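Local coordinates for protein glycoside Hydrolase (PDB 5T99) that probably hydrolyses galactosidic linkages in agarose-derived oligosaccharides as a family 2 glycoside hydrolase of a gut bacterium, binding galacto-isofagomine in its pocket, at residues Glu537-Glu542 / Asn669-Lys674; Asp729-Thr734 / Thr816-Glu821; Ala114-Trp117 / Lys122-Glu125. All coordinates share one frame; numbering follows the deposited sequence.

Contact 1: Glu537-Glu542 / Asn669-Lys674; sequences EFHFQE and NTFQSK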
# COMPACT_ATOMS: atom_id res chain seq x y z
N GLU A 537 11.52 -20.12 3.70
CA GLU A 537 10.52 -19.99 2.63
C GLU A 537 11.16 -20.24 1.25
O GLU A 537 10.61 -21.01 0.45
CB GLU A 537 9.83 -18.63 2.65
CG GLU A 537 8.56 -18.56 1.80
CD GLU A 537 7.45 -19.49 2.26
OE1 GLU A 537 7.28 -19.68 3.49
OE2 GLU A 537 6.75 -20.02 1.38
N PHE A 538 12.32 -19.63 1.00
CA PHE A 538 13.04 -19.84 -0.27
C PHE A 538 13.25 -21.33 -0.54
O PHE A 538 13.00 -21.80 -1.65
CB PHE A 538 14.42 -19.14 -0.29
CG PHE A 538 14.36 -17.65 -0.08
CD1 PHE A 538 13.19 -16.91 -0.29
CD2 PHE A 538 15.51 -16.98 0.32
CE1 PHE A 538 13.17 -15.55 -0.07
CE2 PHE A 538 15.49 -15.61 0.53
CZ PHE A 538 14.32 -14.89 0.34
N HIS A 539 13.70 -22.04 0.49
CA HIS A 539 13.94 -23.47 0.41
C HIS A 539 12.68 -24.22 -0.01
O HIS A 539 12.70 -24.98 -0.97
CB HIS A 539 14.45 -24.00 1.75
CG HIS A 539 14.80 -25.45 1.71
ND1 HIS A 539 14.09 -26.41 2.40
CD2 HIS A 539 15.77 -26.11 1.03
CE1 HIS A 539 14.61 -27.59 2.16
NE2 HIS A 539 15.63 -27.44 1.33
N PHE A 540 11.58 -23.99 0.71
CA PHE A 540 10.34 -24.73 0.44
C PHE A 540 9.62 -24.25 -0.83
O PHE A 540 8.90 -25.04 -1.44
CB PHE A 540 9.42 -24.75 1.68
CG PHE A 540 9.88 -25.71 2.77
CD1 PHE A 540 9.76 -27.09 2.60
CD2 PHE A 540 10.43 -25.24 3.97
CE1 PHE A 540 10.18 -27.98 3.60
CE2 PHE A 540 10.85 -26.13 4.97
CZ PHE A 540 10.73 -27.50 4.78
N GLN A 541 9.82 -22.99 -1.25
CA GLN A 541 9.35 -22.53 -2.57
C GLN A 541 10.06 -23.27 -3.70
O GLN A 541 9.41 -23.65 -4.69
CB GLN A 541 9.52 -21.02 -2.77
CG GLN A 541 8.58 -20.16 -1.94
CD GLN A 541 7.12 -20.12 -2.43
OE1 GLN A 541 6.81 -20.38 -3.61
NE2 GLN A 541 6.22 -19.77 -1.52
N GLU A 542 11.37 -23.47 -3.58
CA GLU A 542 12.14 -24.21 -4.60
C GLU A 542 11.73 -25.68 -4.67
O GLU A 542 11.64 -26.22 -5.76
CB GLU A 542 13.65 -24.09 -4.38
CG GLU A 542 14.17 -22.70 -4.69
CD GLU A 542 15.63 -22.49 -4.32
OE1 GLU A 542 16.39 -23.51 -4.27
OE2 GLU A 542 16.02 -21.31 -4.07
N ASN A 669 17.10 -28.69 14.68
CA ASN A 669 16.93 -27.34 15.20
C ASN A 669 17.48 -26.30 14.21
O ASN A 669 16.77 -25.36 13.85
CB ASN A 669 17.63 -27.19 16.56
CG ASN A 669 17.19 -25.95 17.32
OD1 ASN A 669 17.42 -24.81 16.89
ND2 ASN A 669 16.55 -26.16 18.47
N THR A 670 18.73 -26.48 13.81
CA THR A 670 19.42 -25.55 12.90
C THR A 670 19.20 -25.88 11.42
O THR A 670 18.89 -27.03 11.07
CB THR A 670 20.94 -25.54 13.15
OG1 THR A 670 21.46 -26.87 12.97
CG2 THR A 670 21.24 -25.04 14.56
N PHE A 671 19.38 -24.87 10.57
CA PHE A 671 19.23 -25.00 9.12
C PHE A 671 20.53 -24.58 8.40
O PHE A 671 21.10 -23.52 8.69
CB PHE A 671 18.03 -24.15 8.65
CG PHE A 671 17.80 -24.18 7.16
CD1 PHE A 671 17.39 -25.35 6.53
CD2 PHE A 671 17.99 -23.03 6.38
CE1 PHE A 671 17.18 -25.39 5.16
CE2 PHE A 671 17.78 -23.07 5.01
CZ PHE A 671 17.38 -24.25 4.40
N GLN A 672 21.01 -25.44 7.49
CA GLN A 672 22.13 -25.10 6.61
C GLN A 672 21.62 -24.31 5.39
O GLN A 672 21.10 -24.90 4.44
CB GLN A 672 22.88 -26.36 6.14
CG GLN A 672 23.45 -27.26 7.24
CD GLN A 672 24.34 -26.54 8.24
OE1 GLN A 672 24.06 -26.53 9.44
NE2 GLN A 672 25.42 -25.94 7.76
N SER A 673 21.76 -22.99 5.43
CA SER A 673 21.20 -22.11 4.39
C SER A 673 22.17 -21.83 3.23
O SER A 673 23.30 -21.40 3.44
CB SER A 673 20.76 -20.77 5.00
OG SER A 673 20.29 -19.89 4.00
N LYS A 674 21.70 -22.06 2.01
CA LYS A 674 22.47 -21.68 0.82
C LYS A 674 22.27 -20.22 0.42
O LYS A 674 22.80 -19.80 -0.59
CB LYS A 674 22.14 -22.60 -0.36
CG LYS A 674 20.75 -22.50 -0.98
CD LYS A 674 20.67 -23.42 -2.19
CE LYS A 674 19.25 -23.59 -2.73
NZ LYS A 674 19.10 -24.85 -3.53

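Contact 2: Asp729-Thr734 / Thr816-Glu821; sequences DLSYIT and TTINVE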
# COMPACT_ATOMS: atom_id res chain seq x y z
N ASP A 729 3.05 17.05 -2.47
CA ASP A 729 4.28 16.34 -2.83
C ASP A 729 5.39 16.53 -1.81
O ASP A 729 5.47 17.57 -1.16
CB ASP A 729 4.75 16.85 -4.20
CG ASP A 729 5.68 15.91 -4.90
OD1 ASP A 729 5.82 14.73 -4.47
OD2 ASP A 729 6.28 16.35 -5.92
N LEU A 730 6.25 15.52 -1.68
CA LEU A 730 7.20 15.41 -0.59
C LEU A 730 8.61 15.20 -1.10
O LEU A 730 8.80 14.58 -2.14
CB LEU A 730 6.86 14.20 0.28
CG LEU A 730 5.43 14.05 0.82
CD1 LEU A 730 5.21 12.66 1.40
CD2 LEU A 730 5.15 15.11 1.87
N SER A 731 9.60 15.70 -0.36
CA SER A 731 10.97 15.21 -0.48
C SER A 731 11.29 14.46 0.80
O SER A 731 11.03 14.95 1.89
CB SER A 731 11.97 16.33 -0.71
OG SER A 731 13.24 15.80 -1.13
N TYR A 732 11.83 13.25 0.65
CA TYR A 732 12.31 12.43 1.76
C TYR A 732 13.84 12.59 1.86
O TYR A 732 14.59 12.04 1.05
CB TYR A 732 11.96 10.96 1.55
CG TYR A 732 10.52 10.60 1.88
CD1 TYR A 732 10.20 9.96 3.09
CD2 TYR A 732 9.49 10.91 1.00
CE1 TYR A 732 8.88 9.63 3.39
CE2 TYR A 732 8.17 10.58 1.30
CZ TYR A 732 7.87 9.94 2.49
OH TYR A 732 6.56 9.63 2.75
N ILE A 733 14.28 13.33 2.88
CA ILE A 733 15.69 13.65 3.06
C ILE A 733 16.31 12.75 4.12
O ILE A 733 16.04 12.91 5.31
CB ILE A 733 15.88 15.15 3.40
CG1 ILE A 733 15.32 16.03 2.26
CG2 ILE A 733 17.35 15.48 3.63
CD1 ILE A 733 15.01 17.46 2.66
N THR A 734 17.11 11.79 3.68
CA THR A 734 17.87 10.93 4.59
C THR A 734 18.86 11.79 5.38
O THR A 734 19.50 12.67 4.81
CB THR A 734 18.66 9.84 3.84
OG1 THR A 734 17.76 9.02 3.08
CG2 THR A 734 19.45 8.95 4.82
N THR A 816 20.62 21.91 2.66
CA THR A 816 20.31 21.47 1.30
C THR A 816 19.11 22.25 0.81
O THR A 816 18.29 22.73 1.61
CB THR A 816 20.06 19.93 1.22
OG1 THR A 816 20.07 19.50 -0.14
CG2 THR A 816 18.76 19.54 1.88
N THR A 817 19.01 22.39 -0.51
CA THR A 817 17.89 23.07 -1.14
C THR A 817 17.04 22.10 -1.95
O THR A 817 17.56 21.26 -2.69
CB THR A 817 18.36 24.23 -2.06
OG1 THR A 817 19.15 25.14 -1.31
CG2 THR A 817 17.15 24.99 -2.64
N ILE A 818 15.72 22.24 -1.81
CA ILE A 818 14.76 21.52 -2.63
C ILE A 818 14.09 22.57 -3.52
O ILE A 818 13.58 23.58 -3.03
CB ILE A 818 13.71 20.77 -1.78
CG1 ILE A 818 14.38 19.84 -0.76
CG2 ILE A 818 12.77 19.98 -2.67
CD1 ILE A 818 15.29 18.77 -1.34
N ASN A 819 14.10 22.32 -4.83
CA ASN A 819 13.45 23.20 -5.80
C ASN A 819 12.02 22.74 -6.06
O ASN A 819 11.75 21.56 -6.20
CB ASN A 819 14.27 23.26 -7.10
CG ASN A 819 15.46 24.19 -6.98
OD1 ASN A 819 15.30 25.40 -6.89
ND2 ASN A 819 16.66 23.62 -6.96
N VAL A 820 11.11 23.71 -6.12
CA VAL A 820 9.68 23.45 -6.20
C VAL A 820 9.17 24.13 -7.48
O VAL A 820 9.36 25.34 -7.66
CB VAL A 820 8.97 23.98 -4.94
CG1 VAL A 820 7.47 23.70 -4.99
CG2 VAL A 820 9.59 23.36 -3.69
N GLU A 821 8.55 23.34 -8.36
CA GLU A 821 8.10 23.79 -9.68
C GLU A 821 6.59 23.60 -9.87
O GLU A 821 5.96 22.89 -9.11
CB GLU A 821 8.84 23.00 -10.76
CG GLU A 821 10.34 23.27 -10.82
CD GLU A 821 11.05 22.42 -11.86
OE1 GLU A 821 10.39 21.57 -12.50
OE2 GLU A 821 12.27 22.60 -12.04

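Contact 3: Ala114-Trp117 / Lys122-Glu125; sequences AKVW and KVGE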
# COMPACT_ATOMS: atom_id res chain seq x y z
N ALA A 114 -18.88 6.22 10.69
CA ALA A 114 -19.28 7.53 10.20
C ALA A 114 -20.79 7.73 10.27
O ALA A 114 -21.56 6.82 9.98
CB ALA A 114 -18.79 7.74 8.77
N LYS A 115 -21.18 8.94 10.68
CA LYS A 115 -22.51 9.47 10.42
C LYS A 115 -22.34 10.78 9.64
O LYS A 115 -21.39 11.53 9.90
CB LYS A 115 -23.24 9.73 11.74
CG LYS A 115 -23.60 8.48 12.52
CD LYS A 115 -24.60 8.82 13.62
CE LYS A 115 -25.03 7.60 14.42
NZ LYS A 115 -23.97 7.18 15.37
N VAL A 116 -23.23 11.04 8.68
CA VAL A 116 -23.14 12.25 7.85
C VAL A 116 -24.48 12.98 7.78
O VAL A 116 -25.53 12.35 7.61
CB VAL A 116 -22.63 11.94 6.42
CG1 VAL A 116 -22.47 13.23 5.61
CG2 VAL A 116 -21.31 11.18 6.47
N TRP A 117 -24.42 14.31 7.91
CA TRP A 117 -25.59 15.19 7.84
C TRP A 117 -25.38 16.29 6.80
O TRP A 117 -24.27 16.79 6.65
CB TRP A 117 -25.85 15.88 9.19
CG TRP A 117 -26.21 14.96 10.33
CD1 TRP A 117 -27.47 14.64 10.76
CD2 TRP A 117 -25.31 14.28 11.21
NE1 TRP A 117 -27.41 13.79 11.84
CE2 TRP A 117 -26.09 13.56 12.14
CE3 TRP A 117 -23.91 14.21 11.29
CZ2 TRP A 117 -25.51 12.77 13.15
CZ3 TRP A 117 -23.34 13.43 12.30
CH2 TRP A 117 -24.14 12.72 13.21
N LYS A 122 -29.81 13.80 8.50
CA LYS A 122 -28.95 12.62 8.41
C LYS A 122 -29.14 11.98 7.05
O LYS A 122 -30.26 11.69 6.66
CB LYS A 122 -29.30 11.63 9.52
CG LYS A 122 -28.31 10.48 9.69
CD LYS A 122 -28.30 10.02 11.15
CE LYS A 122 -27.55 8.72 11.35
NZ LYS A 122 -28.19 7.56 10.67
N VAL A 123 -28.04 11.77 6.33
CA VAL A 123 -28.08 11.24 4.95
C VAL A 123 -27.08 10.10 4.68
O VAL A 123 -26.93 9.66 3.53
CB VAL A 123 -27.87 12.38 3.91
CG1 VAL A 123 -29.13 13.23 3.78
CG2 VAL A 123 -26.66 13.24 4.28
N GLY A 124 -26.43 9.60 5.72
CA GLY A 124 -25.34 8.64 5.56
C GLY A 124 -24.90 8.07 6.88
O GLY A 124 -24.84 8.77 7.88
N GLU A 125 -24.61 6.77 6.87
CA GLU A 125 -24.09 6.09 8.04
C GLU A 125 -23.26 4.90 7.58
O GLU A 125 -23.79 4.01 6.94
CB GLU A 125 -25.24 5.63 8.94
CG GLU A 125 -24.79 4.92 10.21
CD GLU A 125 -25.88 4.83 11.26
OE1 GLU A 125 -26.24 3.71 11.66
OE2 GLU A 125 -26.38 5.88 11.69

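Contact 1: Glu537-Glu542 / Asn669-Lys674
Phe-671 points the CZ/CE1 edge of its ring at one face of the His-539 imidazole, a T-shaped (edge-to-face) pair with centroids 5.4 Å apart and planes at 63°. CE1 of Phe-671 stands 4.2 Å above the imidazole plane, over its centre, and CZ of Phe-671 is 3.9 Å from CG of His-539. With CG anti to the backbone N (chi1 -176°), His-539 projects from its helix to receive that edge. The imidazole also meets Phe-540, whose ring carries ND1 of His-539 4.0 Å above one face. This nitrogen is buried by the contact and has no polar partner in the model. The rings join two parts of the fold: helix 534-543, on the connection into the last strand (549-552) of the TIM barrel, and strand 670-673, which pairs with strand 657-660 in the DUF4982 region. Beside them the extended chain of Lys-674 brings NZ to 3.1 Å from OE1 of Glu-542, a salt bridge whose hydrogen bond is weak. OE2 of Glu-542 has weak hydrogen bonds to Tyr-675 and Gln-606, so both oxygens have partners but the grip is loose. Ser-673 OG adds a hydrogen bond to Asp-535 on the same helix.

Contact 2: Asp729-Thr734 / Thr816-Glu821
Ile-818 turns its CD1 methyl toward Ser-731 and Ile-733, two residues whose side chains leave the facing strand in the same direction. The methyl comes to 3.6 Å from OG of Ser-731 and to 4.2 Å from CD1 of Ile-733. Ile-733 answers with its own delta methyl: chi2 of 160° extends the chain, carrying CD1 across to the other strand, where it also lies 4.4 Å from CG2 of Thr-816. The strands beneath run nearly antiparallel, at 163°, but their axes come no nearer than 9.4 Å, too far for backbone pairing. They belong to different sheets: strand 730-738 to the one that also holds 713-718 and 787-793, strand 814-821 to the one with 722-724 and 800-807. The contact is therefore face-to-face packing across the interior of a beta sandwich, in the C-terminal region assigned to family 2. Pro-718 also touches Ser-731, Ile-733, Thr-816 and Ile-818. The hydroxyl of Ser-731 is the polar group that meets Ile-818; placed anti to the backbone N (chi1 -167°), it is hydrogen-bonded to the carbonyl oxygen of Arg-720. The buried oxygen is thus satisfied by the chain linking strands 713-718 and 722-724 and meets Ile-818 simply as a surface. What passes between the two strands is van der Waals contact among methyls and one hydroxyl, so cohesion here depends on shape and burial rather than on directional bonds.

Contact 3: Ala114-Trp117 / Lys122-Glu125
Strands 114-117 and 122-125 pair antiparallel, their axes at 160°, with a classic beta bulge in which Val-123 and Gly-124 both face Val-116. Val-116 uses both of its backbone polar atoms: its N gives a hydrogen bond to Gly-124 O (2.9 Å), while its O receives Val-123 N (2.9 Å) in an almost straight bond, 176° at the hydrogen. The extra residue shifts the register, so Lys-115 pairs with Glu-125 but Trp-117 with Lys-122, both non-hydrogen-bonded pairs. Lys-122 slants across the pyrrole end of the Trp-117 indole, its CB 3.7 Å from NE1 of Trp-117; the same indole also meets the ring of Trp-87. These strands form a hairpin of the family 2 sugar-binding domain, and strand 121-126 is the outermost of its six-stranded sheet. On the face opposite Trp-117, Val-116 packs on Phe-133 and Ile-135 of the domain's second sheet, and Val-123 also reaches Ile-135. On the Trp-117 face, Lys-122 bends at its last torsion (chi4 -65°) to bring NZ within 2.7 Å of OE2 of Glu-125, a salt bridge within one strand, the ammonium coming from above the carboxylate plane. Lys-115 lies beside Glu-125, pointing the same way, with CE 3.5 Å from OE2 of Glu-125 and CD 3.7 Å from CE of Lys-122. An alanine at Lys-115 removes the methylenes that flank Lys-122 and Glu-125 and the nearby positive charge, and would probably leave that salt-bridged pair freer to swing. The ammonium of Lys-115 stays 4.6 Å from Glu-125 OE2, longer than a salt bridge, although its charge may still favour the carboxylate.

How the contacts relate
From the N terminus, contact 3 comes first and closes the shortest loop, a hairpin with four residues between its segments, within the sugar-binding domain. The chain then passes through the family 2 middle region and most of the TIM barrel before contact 1 opens; that contact spans 126 residues and ties a late barrel helix to the DUF4982 region. Contact 2 follows, closing an 81-residue loop by joining the two sheets of the C-terminal sandwich. The three lie in series, so none encloses or crosses another. Contacts 1 and 3 sit on opposite sides of the chain's centre, their own centres about 53 Å apart, and only contact 1 links two different domain regions.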